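Long-range contacts in carbohydrate binding protein, putative, cpb33A (Cellvibrio japonicus, PDB 5FJQ), which is a copper-dependent lytic polysaccharide monooxygenase, here its AA10 domain, important for the efficient use of chitin by the bacterium: residues G2-P7 / R90-T95; G47-N52 / I158-W163. All blocks are in the same frame, centred on the assembly; numbering follows the deposited sequence.

How the contacts relate
Both contacts belong to one lytic polysaccharide monooxygenase domain, their centres about 18 Å apart, and their segments alternate along the chain in the order 2-7, 47-52, 90-95, 158-163. Contact 1 pairs strands 2-6 and 88-96 of the three-stranded antiparallel sheet; contact 2 fastens the loop after strand 45-47 to the end of strand 152-161, in the mixed sheet. The sheets meet between them, Trp94 CH2 lying 3.7 Å from Trp159 CB. Contact 1 begins right after the copper ligand His1, Gly2 itself about 7 Å from the copper ion, and ties that N-terminal strand into the sandwich; contact 2 holds a loop farther off, the side chain of Gln160 about 11 Å from the copper.

Contact 1: residues G2-P7 / R90-T95; sequences GYVSSP and REFVWT
Strands 2-6 and 88-96 run antiparallel, at 138° between their short axes, with a beta bulge between the Val4-Trp94 and Ser6-Val93 pairs. Around the hydrogen-bonded pair Tyr3-Thr95, Tyr3 N donates to Thr95 O at 3.0 Å from above the carbonyl plane, while Thr95 N meets Tyr3 O almost along its C=O axis. At the bulge, Ser5 N donates to Val93 O at 2.9 Å, and beyond it Val93 N to Ser6 O at 2.8 Å. Ser5 OG, between its own N and carbonyl carbon (chi1 44°), turns to Thr95 OG1, 2.7 Å away, so a hydroxyl pair adds to the backbone bonds. Tyr3 lies alongside Thr95, one ring face over Thr95 O. Opposite these, Val4 CG2 sits over the Trp94 indole, 3.6 Å from the centroid of its five-membered ring, in a CH-pi contact, and Gly2 O approaches the indole edge at CZ3. After a cis peptide bond, Pro7 crosses Phe92 obliquely, CD 3.3 Å from Phe92 CD2. The indole also gives NE1 to Ser157 and meets Phe105, while Phe92 meets Tyr107, so this face of the small sheet packs on the mixed sheet of the immunoglobulin-like sandwich; strand 139-146 flanks 88-96 on its other edge.

Contact 2: residues G47-N52 / I158-W163; sequences GGVRDN and IWQRDW
In the immunoglobulin-like beta-sandwich of this monooxygenase domain, the loop between strand 45-47 and helix 53-56 is fastened to the end of strand 152-161 and the turn that follows, by the amide of Gln160 and the indole of Trp163. The hydrogen bonds centre on Gln160. Its CG stands anti to the backbone N and the chain bends at chi2 (69°), which brings the amide against the loop backbone. There it spans Arg50: NE2 donates to Val49 O at 3.0 Å, and OE1 receives Asp51 N at 2.7 Å. Both bonds are fairly straight at the hydrogen, yet neither uses a carbonyl lone pair, each donor standing above the plane of its acceptor. NE2 also donates to Arg161 O, 3.0 Å away and nearly in the amide plane. Three bonds to main-chain atoms thus fix the rotation of this buried amide and settle which end is oxygen and which nitrogen. Within the loop, Arg50 N is taken by Asn52 OD1, which ties the turn together. Asp51 OD1 reaches strand 102-109, bonding to Tyr104 and forming a salt bridge with Arg106.

Apolar and pi contacts lie beside this polar core. Trp163, with CG between its backbone N and carbonyl carbon (chi1 65°), offers a face to the methylenes of Arg50, whose side chain crosses it at about a right angle. Arg50 CB lies over the centre of the indole. The guanidinium has its plane 61° from that of the ring, and its cation-pi attraction is long and weak at most. Asp51 places CB near Trp163 CH2, and Lys103 of strand 102-109 makes a cation-pi contact with Trp163. Arg50 CD makes a CH-pi contact over the same face as Arg50 CB, 3.6 Å from the centroid of the Trp163 five-membered ring.

Contact 1: residues G2-P7 / R90-T95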
ATOM      1  N   GLY A   2       2.096  -6.655  -8.766  1.00 23.05           N
ATOM      2  CA  GLY A   2       2.782  -5.399  -8.704  1.00 21.23           C
ATOM      3  C   GLY A   2       2.775  -4.672  -7.370  1.00 18.61           C
ATOM      4  O   GLY A   2       2.017  -5.016  -6.484  1.00 19.47           O
ATOM      5  N   TYR A   3       3.582  -3.603  -7.258  1.00 16.31           N
ATOM      6  CA  TYR A   3       3.699  -2.846  -5.988  1.00 15.87           C
ATOM      7  C   TYR A   3       3.976  -1.379  -6.317  1.00 16.40           C
ATOM      8  O   TYR A   3       4.222  -1.099  -7.451  1.00 17.93           O
ATOM      9  CB  TYR A   3       4.824  -3.428  -5.142  1.00 15.39           C
ATOM     10  CG  TYR A   3       6.154  -3.492  -5.878  1.00 15.32           C
ATOM     11  CD1 TYR A   3       6.462  -4.593  -6.678  1.00 16.93           C
ATOM     12  CD2 TYR A   3       7.049  -2.432  -5.841  1.00 14.66           C
ATOM     13  CE1 TYR A   3       7.659  -4.654  -7.392  1.00 17.04           C
ATOM     14  CE2 TYR A   3       8.273  -2.494  -6.534  1.00 16.29           C
ATOM     15  CZ  TYR A   3       8.544  -3.603  -7.314  1.00 16.33           C
ATOM     16  OH  TYR A   3       9.711  -3.695  -8.024  1.00 19.39           O
ATOM     17  N   VAL A   4       3.930  -0.473  -5.339  1.00 16.33           N
ATOM     18  CA  VAL A   4       4.211   0.973  -5.559  1.00 17.08           C
ATOM     19  C   VAL A   4       5.673   1.158  -5.246  1.00 19.19           C
ATOM     20  O   VAL A   4       6.119   0.910  -4.097  1.00 18.99           O
ATOM     21  CB  VAL A   4       3.360   1.902  -4.678  1.00 16.66           C
ATOM     22  CG1 VAL A   4       3.696   3.383  -4.936  1.00 15.43           C
ATOM     23  CG2 VAL A   4       1.882   1.698  -4.997  1.00 15.13           C
ATOM     24  N   SER A   5       6.398   1.646  -6.260  1.00 20.86           N
ATOM     25  CA  SER A   5       7.828   1.742  -6.220  1.00 21.70           C
ATOM     26  C   SER A   5       8.258   3.153  -5.890  1.00 25.10           C
ATOM     27  O   SER A   5       9.374   3.346  -5.389  1.00 25.11           O
ATOM     28  CB  SER A   5       8.398   1.237  -7.554  1.00 23.16           C
ATOM     29  OG  SER A   5       7.661   1.749  -8.675  1.00 24.14           O
ATOM     30  N   SER A   6       7.340   4.118  -6.093  1.00 24.09           N
ATOM     31  CA  SER A   6       7.645   5.567  -6.025  1.00 25.89           C
ATOM     32  C   SER A   6       6.349   6.351  -5.714  1.00 24.14           C
ATOM     33  O   SER A   6       5.449   6.347  -6.553  1.00 23.25           O
ATOM     34  CB  SER A   6       8.253   5.977  -7.354  1.00 29.00           C
ATOM     35  OG  SER A   6       8.534   7.331  -7.378  1.00 36.55           O
ATOM     36  N   PRO A   7       6.200   6.886  -4.464  1.00 20.34           N
ATOM     37  CA  PRO A   7       7.086   6.772  -3.301  1.00 19.24           C
ATOM     38  C   PRO A   7       7.123   5.297  -2.882  1.00 19.44           C
ATOM     39  O   PRO A   7       6.146   4.583  -3.086  1.00 17.95           O
ATOM     40  CB  PRO A   7       6.358   7.595  -2.247  1.00 19.39           C
ATOM     41  CG  PRO A   7       5.584   8.593  -3.047  1.00 19.96           C
ATOM     42  CD  PRO A   7       5.025   7.676  -4.088  1.00 20.42           C
ATOM     43  N   ARG A  90       1.226  14.588  -6.673  1.00 18.23           N
ATOM     44  CA  ARG A  90       2.411  13.745  -6.460  1.00 18.84           C
ATOM     45  C   ARG A  90       2.269  12.506  -7.363  1.00 20.24           C
ATOM     46  O   ARG A  90       1.243  11.873  -7.374  1.00 16.98           O
ATOM     47  CB  ARG A  90       2.528  13.392  -4.968  1.00 18.90           C
ATOM     48  CG  ARG A  90       3.760  12.582  -4.585  1.00 21.03           C
ATOM     49  CD  ARG A  90       5.002  13.340  -4.981  1.00 20.54           C
ATOM     50  NE  ARG A  90       6.118  12.502  -4.638  1.00 24.66           N
ATOM     51  CZ  ARG A  90       7.021  12.763  -3.695  1.00 22.45           C
ATOM     52  NH1 ARG A  90       7.045  13.938  -3.015  1.00 24.03           N
ATOM     53  NH2 ARG A  90       7.941  11.840  -3.487  1.00 20.46           N
ATOM     54  N   GLU A  91       3.251  12.199  -8.199  1.00 19.82           N
ATOM     55  CA  GLU A  91       3.202  10.889  -8.904  1.00 19.84           C
ATOM     56  C   GLU A  91       3.419   9.670  -7.956  1.00 18.45           C
ATOM     57  O   GLU A  91       4.323   9.657  -7.092  1.00 19.92           O
ATOM     58  CB  GLU A  91       4.203  10.757 -10.074  1.00 22.16           C
ATOM     59  CG  GLU A  91       4.258  11.958 -11.000  1.00 29.83           C
ATOM     60  CD  GLU A  91       4.696  11.596 -12.405  1.00 35.31           C
ATOM     61  OE1 GLU A  91       5.506  10.644 -12.594  1.00 33.55           O
ATOM     62  OE2 GLU A  91       4.186  12.256 -13.332  1.00 37.04           O
ATOM     63  N   PHE A  92       2.565   8.684  -8.172  1.00 15.74           N
ATOM     64  CA  PHE A  92       2.628   7.341  -7.579  1.00 15.03           C
ATOM     65  C   PHE A  92       2.739   6.321  -8.697  1.00 14.64           C
ATOM     66  O   PHE A  92       2.017   6.364  -9.703  1.00 14.61           O
ATOM     67  CB  PHE A  92       1.385   7.069  -6.721  1.00 13.85           C
ATOM     68  CG  PHE A  92       1.342   7.864  -5.446  1.00 14.55           C
ATOM     69  CD1 PHE A  92       0.979   9.217  -5.448  1.00 15.58           C
ATOM     70  CD2 PHE A  92       1.736   7.306  -4.269  1.00 15.26           C
ATOM     71  CE1 PHE A  92       0.979   9.941  -4.259  1.00 15.75           C
ATOM     72  CE2 PHE A  92       1.749   8.030  -3.074  1.00 17.14           C
ATOM     73  CZ  PHE A  92       1.372   9.344  -3.073  1.00 16.99           C
ATOM     74  N   VAL A  93       3.668   5.406  -8.532  1.00 13.31           N
ATOM     75  CA  VAL A  93       4.008   4.573  -9.645  1.00 14.45           C
ATOM     76  C   VAL A  93       3.925   3.166  -9.151  1.00 13.70           C
ATOM     77  O   VAL A  93       4.548   2.870  -8.122  1.00 11.47           O
ATOM     78  CB  VAL A  93       5.480   4.823 -10.112  1.00 13.42           C
ATOM     79  CG1 VAL A  93       5.888   3.755 -11.122  1.00 13.62           C
ATOM     80  CG2 VAL A  93       5.687   6.272 -10.640  1.00 16.56           C
ATOM     81  N   TRP A  94       3.218   2.330  -9.915  1.00 15.87           N
ATOM     82  CA  TRP A  94       3.132   0.893  -9.615  1.00 17.58           C
ATOM     83  C   TRP A  94       4.070   0.227 -10.602  1.00 18.43           C
ATOM     84  O   TRP A  94       3.943   0.429 -11.806  1.00 17.38           O
ATOM     85  CB  TRP A  94       1.720   0.314  -9.799  1.00 16.41           C
ATOM     86  CG  TRP A  94       0.740   0.528  -8.663  1.00 14.72           C
ATOM     87  CD1 TRP A  94       0.088   1.659  -8.406  1.00 14.33           C
ATOM     88  CD2 TRP A  94       0.218  -0.457  -7.737  1.00 15.90           C
ATOM     89  NE1 TRP A  94      -0.755   1.539  -7.323  1.00 13.04           N
ATOM     90  CE2 TRP A  94      -0.727   0.226  -6.903  1.00 15.18           C
ATOM     91  CE3 TRP A  94       0.459  -1.832  -7.518  1.00 14.95           C
ATOM     92  CZ2 TRP A  94      -1.416  -0.403  -5.886  1.00 13.94           C
ATOM     93  CZ3 TRP A  94      -0.225  -2.461  -6.515  1.00 14.40           C
ATOM     94  CH2 TRP A  94      -1.151  -1.746  -5.667  1.00 15.19           C
ATOM     95  N   THR A  95       5.025  -0.530 -10.085  1.00 19.44           N
ATOM     96  CA  THR A  95       5.837  -1.382 -10.928  1.00 21.67           C
ATOM     97  C   THR A  95       5.187  -2.752 -10.887  1.00 21.68           C
ATOM     98  O   THR A  95       5.147  -3.417  -9.846  1.00 22.34           O
ATOM     99  CB  THR A  95       7.294  -1.437 -10.441  1.00 21.48           C
ATOM    100  OG1 THR A  95       7.820  -0.124 -10.572  1.00 20.09           O
ATOM    101  CG2 THR A  95       8.098  -2.387 -11.321  1.00 22.10           C
TER

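Contact 2: residues G47-N52 / I158-W163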
ATOM      1  N   GLY A  47      -7.053 -13.191  -3.900  1.00 14.18           N
ATOM      2  CA  GLY A  47      -7.794 -13.749  -5.038  1.00 15.91           C
ATOM      3  C   GLY A  47      -9.311 -13.692  -4.813  1.00 17.88           C
ATOM      4  O   GLY A  47      -9.777 -13.778  -3.693  1.00 18.62           O
ATOM      5  N   GLY A  48     -10.070 -13.533  -5.887  1.00 20.17           N
ATOM      6  CA  GLY A  48     -11.524 -13.521  -5.856  1.00 20.35           C
ATOM      7  C   GLY A  48     -12.176 -12.179  -5.579  1.00 24.13           C
ATOM      8  O   GLY A  48     -13.404 -12.107  -5.526  1.00 25.46           O
ATOM      9  N   VAL A  49     -11.394 -11.121  -5.386  1.00 22.06           N
ATOM     10  CA  VAL A  49     -11.981  -9.859  -4.918  1.00 22.19           C
ATOM     11  C   VAL A  49     -12.579  -9.090  -6.089  1.00 19.73           C
ATOM     12  O   VAL A  49     -11.991  -9.016  -7.153  1.00 18.77           O
ATOM     13  CB  VAL A  49     -10.989  -8.979  -4.153  1.00 20.34           C
ATOM     14  CG1 VAL A  49     -11.721  -7.826  -3.480  1.00 21.77           C
ATOM     15  CG2 VAL A  49     -10.264  -9.752  -3.071  1.00 22.70           C
ATOM     16  N   ARG A  50     -13.795  -8.566  -5.897  1.00 18.59           N
ATOM     17  CA  ARG A  50     -14.528  -7.846  -6.938  1.00 16.89           C
ATOM     18  C   ARG A  50     -15.068  -6.549  -6.312  1.00 17.06           C
ATOM     19  O   ARG A  50     -16.263  -6.492  -5.874  1.00 14.98           O
ATOM     20  CB  ARG A  50     -15.649  -8.725  -7.528  1.00 17.57           C
ATOM     21  CG  ARG A  50     -15.193 -10.095  -8.092  1.00 18.41           C
ATOM     22  CD  ARG A  50     -16.176 -10.687  -9.073  1.00 18.07           C
ATOM     23  NE  ARG A  50     -17.296 -11.267  -8.340  1.00 17.29           N
ATOM     24  CZ  ARG A  50     -18.447 -10.647  -8.092  1.00 18.63           C
ATOM     25  NH1 ARG A  50     -18.705  -9.401  -8.536  1.00 17.44           N
ATOM     26  NH2 ARG A  50     -19.385 -11.295  -7.406  1.00 18.12           N
ATOM     27  N   ASP A  51     -14.157  -5.585  -6.118  1.00 16.33           N
ATOM     28  CA  ASP A  51     -14.455  -4.275  -5.519  1.00 17.45           C
ATOM     29  C   ASP A  51     -15.137  -4.368  -4.104  1.00 19.40           C
ATOM     30  O   ASP A  51     -16.069  -3.620  -3.766  1.00 16.22           O
ATOM     31  CB  ASP A  51     -15.287  -3.521  -6.572  1.00 18.07           C
ATOM     32  CG  ASP A  51     -15.583  -2.111  -6.185  1.00 19.50           C
ATOM     33  OD1 ASP A  51     -14.675  -1.422  -5.691  1.00 17.52           O
ATOM     34  OD2 ASP A  51     -16.753  -1.750  -6.342  1.00 22.66           O
ATOM     35  N   ASN A  52     -14.748  -5.413  -3.338  1.00 18.39           N
ATOM     36  CA  ASN A  52     -15.330  -5.665  -2.023  1.00 20.02           C
ATOM     37  C   ASN A  52     -14.220  -6.074  -1.065  1.00 18.79           C
ATOM     38  O   ASN A  52     -14.277  -7.124  -0.400  1.00 16.77           O
ATOM     39  CB  ASN A  52     -16.394  -6.744  -2.116  1.00 18.86           C
ATOM     40  CG  ASN A  52     -15.946  -7.933  -2.941  1.00 21.49           C
ATOM     41  OD1 ASN A  52     -14.774  -7.988  -3.412  1.00 19.32           O
ATOM     42  ND2 ASN A  52     -16.868  -8.867  -3.166  1.00 15.38           N
ATOM     43  N   ILE A 158      -4.799   0.615  -3.963  1.00 16.64           N
ATOM     44  CA  ILE A 158      -5.406  -0.663  -4.192  1.00 15.29           C
ATOM     45  C   ILE A 158      -5.565  -0.825  -5.676  1.00 15.90           C
ATOM     46  O   ILE A 158      -6.071   0.091  -6.400  1.00 15.08           O
ATOM     47  CB  ILE A 158      -6.864  -0.742  -3.655  1.00 16.70           C
ATOM     48  CG1 ILE A 158      -6.929  -0.546  -2.144  1.00 17.52           C
ATOM     49  CG2 ILE A 158      -7.521  -2.058  -4.090  1.00 18.71           C
ATOM     50  CD1 ILE A 158      -8.314  -0.835  -1.551  1.00 14.63           C
ATOM     51  N   TRP A 159      -5.111  -1.972  -6.151  1.00 14.91           N
ATOM     52  CA  TRP A 159      -5.203  -2.326  -7.561  1.00 15.38           C
ATOM     53  C   TRP A 159      -6.243  -3.391  -7.746  1.00 16.92           C
ATOM     54  O   TRP A 159      -6.044  -4.546  -7.269  1.00 14.90           O
ATOM     55  CB  TRP A 159      -3.817  -2.807  -8.066  1.00 15.39           C
ATOM     56  CG  TRP A 159      -3.829  -3.230  -9.496  1.00 16.74           C
ATOM     57  CD1 TRP A 159      -4.811  -2.988 -10.424  1.00 16.83           C
ATOM     58  CD2 TRP A 159      -2.787  -3.956 -10.191  1.00 16.37           C
ATOM     59  NE1 TRP A 159      -4.450  -3.546 -11.663  1.00 16.78           N
ATOM     60  CE2 TRP A 159      -3.239  -4.169 -11.526  1.00 16.41           C
ATOM     61  CE3 TRP A 159      -1.584  -4.536  -9.785  1.00 17.78           C
ATOM     62  CZ2 TRP A 159      -2.478  -4.853 -12.487  1.00 15.51           C
ATOM     63  CZ3 TRP A 159      -0.787  -5.211 -10.766  1.00 19.25           C
ATOM     64  CH2 TRP A 159      -1.266  -5.385 -12.088  1.00 16.29           C
ATOM     65  N   GLN A 160      -7.334  -3.028  -8.435  1.00 17.23           N
ATOM     66  CA  GLN A 160      -8.422  -3.966  -8.722  1.00 18.64           C
ATOM     67  C   GLN A 160      -8.258  -4.426 -10.209  1.00 17.48           C
ATOM     68  O   GLN A 160      -8.379  -3.623 -11.147  1.00 16.91           O
ATOM     69  CB  GLN A 160      -9.849  -3.368  -8.400  1.00 17.50           C
ATOM     70  CG  GLN A 160     -11.043  -4.261  -8.782  1.00 18.23           C
ATOM     71  CD  GLN A 160     -11.177  -5.495  -7.940  1.00 18.86           C
ATOM     72  OE1 GLN A 160     -11.554  -5.436  -6.734  1.00 17.38           O
ATOM     73  NE2 GLN A 160     -10.956  -6.640  -8.571  1.00 16.61           N
ATOM     74  N   ARG A 161      -7.896  -5.711 -10.346  1.00 18.66           N
ATOM     75  CA  ARG A 161      -7.791  -6.440 -11.616  1.00 19.89           C
ATOM     76  C   ARG A 161      -9.222  -6.562 -12.186  1.00 22.95           C
ATOM     77  O   ARG A 161     -10.194  -6.775 -11.428  1.00 22.43           O
ATOM     78  CB  ARG A 161      -7.148  -7.817 -11.366  1.00 21.45           C
ATOM     79  CG  ARG A 161      -7.032  -8.723 -12.595  1.00 22.77           C
ATOM     80  CD  ARG A 161      -6.134  -9.902 -12.284  1.00 21.47           C
ATOM     81  NE  ARG A 161      -5.854 -10.713 -13.476  1.00 23.60           N
ATOM     82  CZ  ARG A 161      -5.384 -11.963 -13.416  1.00 23.22           C
ATOM     83  NH1 ARG A 161      -5.137 -12.492 -12.226  1.00 23.28           N
ATOM     84  NH2 ARG A 161      -5.165 -12.681 -14.517  1.00 20.38           N
ATOM     85  N   ASP A 162      -9.375  -6.391 -13.498  1.00 23.65           N
ATOM     86  CA  ASP A 162     -10.721  -6.326 -14.087  1.00 24.51           C
ATOM     87  C   ASP A 162     -11.367  -7.698 -14.205  1.00 23.78           C
ATOM     88  O   ASP A 162     -10.987  -8.470 -15.082  1.00 22.44           O
ATOM     89  CB  ASP A 162     -10.648  -5.688 -15.462  1.00 23.75           C
ATOM     90  CG  ASP A 162     -12.003  -5.333 -15.978  1.00 24.83           C
ATOM     91  OD1 ASP A 162     -12.943  -6.097 -15.784  1.00 25.20           O
ATOM     92  OD2 ASP A 162     -12.121  -4.256 -16.549  1.00 23.60           O
ATOM     93  N   TRP A 163     -12.353  -8.006 -13.338  1.00 23.94           N
ATOM     94  CA  TRP A 163     -12.827  -9.382 -13.297  1.00 22.02           C
ATOM     95  C   TRP A 163     -13.767  -9.689 -14.480  1.00 22.80           C
ATOM     96  O   TRP A 163     -14.060 -10.860 -14.756  1.00 23.69           O
ATOM     97  CB  TRP A 163     -13.522  -9.710 -11.974  1.00 22.57           C
ATOM     98  CG  TRP A 163     -14.735  -8.926 -11.812  1.00 24.28           C
ATOM     99  CD1 TRP A 163     -15.988  -9.223 -12.289  1.00 23.59           C
ATOM    100  CD2 TRP A 163     -14.833  -7.643 -11.177  1.00 25.37           C
ATOM    101  NE1 TRP A 163     -16.878  -8.202 -11.973  1.00 24.81           N
ATOM    102  CE2 TRP A 163     -16.198  -7.222 -11.288  1.00 27.19           C
ATOM    103  CE3 TRP A 163     -13.902  -6.801 -10.520  1.00 23.15           C
ATOM    104  CZ2 TRP A 163     -16.651  -6.012 -10.743  1.00 27.92           C
ATOM    105  CZ3 TRP A 163     -14.344  -5.606  -9.988  1.00 24.08           C
ATOM    106  CH2 TRP A 163     -15.717  -5.215 -10.092  1.00 25.45           C
TER